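VP4 protein (Tellina virus 1, PDB 3P06) probably acts as the serine protease that cleaves the birnavirus polyprotein, of which it is itself one segment, into its final products. Local coordinates at residues G152-S157 / L161-L166. Numbering follows the deposited sequence.
Sequences GLAANS and LKVVTL
Leu-153 O accepts a hydrogen bond from Leu-161 N at 2.8 Å, nearly straight at the hydrogen (167°) and in the carbonyl plane. The next rung is less regular: Ala-155 N donates to Leu-161 O over 3.1 Å, with the donor tilted 35° from that carbonyl's plane. Ala-155 O then receives Val-163 N from above its plane and also meets the CA-H of Lys-162, with 3.3 Å from that CA to Ala-155 O. Side chains add little apolar contact here; Ala-154 CB lies 4.4 Å from Leu-161 CB on one face of the pair. On the other face, beside Ala-155, the extended Lys-162 chain runs past the backbone of Ser-157, its CB 3.5 Å from Ser-157 O. Farther out its CE passes Asn-156 OD1 at 3.5 Å.

The three backbone bonds pair strand 153-155 in parallel with strand 161-162 and the residue after it; strand 122-123 completes a small parallel sheet in this S50 protease. Regular strand geometry stops after Ala-155, and Asn-156 centres an inverse gamma turn closed by a weak Ser-157 N to Ala-155 O bond. With CG anti to the backbone N (chi1 -175°), the Asn-156 amide has OD1 by Lys-162 CE and Val-164 CG2, while ND2 is hydrogen-bonded to Leu-132 O, which fixes its rotation. Helix 138-149, which carries the predicted active-site Lys-141, covers the face of Leu-153 and Ala-155: Leu-153 packs on Gln-142 and Ala-146, Ala-155 on Ala-138.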
loop_
_atom_site.group_PDB
_atom_site.type_symbol
_atom_site.label_atom_id
_atom_site.label_comp_id
_atom_site.label_asym_id
_atom_site.label_seq_id
_atom_site.Cartn_x
_atom_site.Cartn_y
_atom_site.Cartn_z
ATOM N N GLY A 152 8.398 -1.185 10.833
ATOM C CA GLY A 152 7.539 -2.358 11.129
ATOM C C GLY A 152 6.544 -2.737 10.012
ATOM O O GLY A 152 6.113 -1.901 9.190
ATOM N N LEU A 153 6.110 -4.000 10.034
ATOM C CA LEU A 153 5.126 -4.435 9.060
ATOM C C LEU A 153 3.989 -5.112 9.820
ATOM O O LEU A 153 4.270 -5.934 10.681
ATOM C CB LEU A 153 5.771 -5.459 8.160
ATOM C CG LEU A 153 4.794 -6.115 7.149
ATOM C CD1 LEU A 153 4.229 -5.135 6.096
ATOM C CD2 LEU A 153 5.423 -7.313 6.419
ATOM N N ALA A 154 2.736 -4.776 9.485
ATOM C CA ALA A 154 1.560 -5.444 10.024
ATOM C C ALA A 154 1.030 -6.359 8.957
ATOM O O ALA A 154 1.010 -5.989 7.770
ATOM C CB ALA A 154 0.481 -4.457 10.418
ATOM N N ALA A 155 0.599 -7.558 9.363
ATOM C CA ALA A 155 0.086 -8.560 8.380
ATOM C C ALA A 155 -0.622 -9.615 9.188
ATOM O O ALA A 155 -0.427 -9.675 10.403
ATOM C CB ALA A 155 1.260 -9.273 7.558
ATOM N N ASN A 156 -1.390 -10.483 8.511
ATOM C CA ASN A 156 -1.991 -11.614 9.193
ATOM C C ASN A 156 -0.957 -12.753 9.238
ATOM O O ASN A 156 -1.072 -13.751 8.530
ATOM C CB ASN A 156 -3.265 -12.033 8.474
ATOM C CG ASN A 156 -4.015 -13.150 9.221
ATOM O OD1 ASN A 156 -3.514 -13.678 10.235
ATOM N ND2 ASN A 156 -5.209 -13.479 8.745
ATOM N N SER A 157 0.059 -12.578 10.061
ATOM C CA SER A 157 1.157 -13.482 10.118
ATOM C C SER A 157 1.908 -13.270 11.420
ATOM O O SER A 157 2.125 -12.148 11.872
ATOM C CB SER A 157 2.125 -13.248 8.965
ATOM O OG SER A 157 3.438 -13.672 9.313
ATOM N N LEU A 161 3.794 -7.711 12.727
ATOM C CA LEU A 161 2.879 -7.313 13.795
ATOM C C LEU A 161 1.504 -7.857 13.420
ATOM O O LEU A 161 0.887 -7.413 12.435
ATOM C CB LEU A 161 2.861 -5.803 13.901
ATOM C CG LEU A 161 2.144 -5.108 15.058
ATOM C CD1 LEU A 161 2.367 -3.583 14.929
ATOM C CD2 LEU A 161 0.658 -5.486 14.999
ATOM N N LYS A 162 1.038 -8.865 14.144
ATOM C CA LYS A 162 -0.106 -9.694 13.695
ATOM C C LYS A 162 -1.477 -9.030 13.845
ATOM O O LYS A 162 -1.850 -8.649 14.942
ATOM C CB LYS A 162 -0.102 -11.067 14.392
ATOM C CG LYS A 162 -1.221 -11.992 13.850
ATOM C CD LYS A 162 -1.030 -13.499 14.153
ATOM C CE LYS A 162 -2.061 -14.288 13.338
ATOM N NZ LYS A 162 -1.976 -15.753 13.479
ATOM N N VAL A 163 -2.236 -8.909 12.749
ATOM C CA VAL A 163 -3.592 -8.435 12.794
ATOM C C VAL A 163 -4.469 -9.339 11.943
ATOM O O VAL A 163 -4.099 -9.728 10.842
ATOM C CB VAL A 163 -3.792 -6.949 12.269
ATOM C CG1 VAL A 163 -3.178 -5.930 13.222
ATOM C CG2 VAL A 163 -3.205 -6.744 10.889
ATOM N N VAL A 164 -5.668 -9.620 12.443
ATOM C CA VAL A 164 -6.544 -10.532 11.759
ATOM C C VAL A 164 -7.789 -9.819 11.220
ATOM O O VAL A 164 -8.238 -10.112 10.121
ATOM C CB VAL A 164 -6.895 -11.733 12.674
ATOM C CG1 VAL A 164 -7.826 -12.698 11.936
ATOM C CG2 VAL A 164 -5.598 -12.474 13.064
ATOM N N THR A 165 -8.338 -8.882 11.974
ATOM C CA THR A 165 -9.577 -8.208 11.566
ATOM C C THR A 165 -9.286 -6.746 11.150
ATOM O O THR A 165 -8.310 -6.169 11.570
ATOM C CB THR A 165 -10.689 -8.213 12.681
ATOM O OG1 THR A 165 -10.285 -7.352 13.738
ATOM C CG2 THR A 165 -10.964 -9.634 13.263
ATOM N N LEU A 166 -10.152 -6.178 10.321
ATOM C CA LEU A 166 -10.023 -4.769 9.932
ATOM C C LEU A 166 -10.103 -3.903 11.216
ATOM O O LEU A 166 -9.344 -2.931 11.357
ATOM C CB LEU A 166 -11.135 -4.394 8.946
ATOM C CG LEU A 166 -10.938 -4.769 7.482
ATOM C CD1 LEU A 166 -11.975 -3.968 6.689
ATOM C CD2 LEU A 166 -9.506 -4.429 7.039
#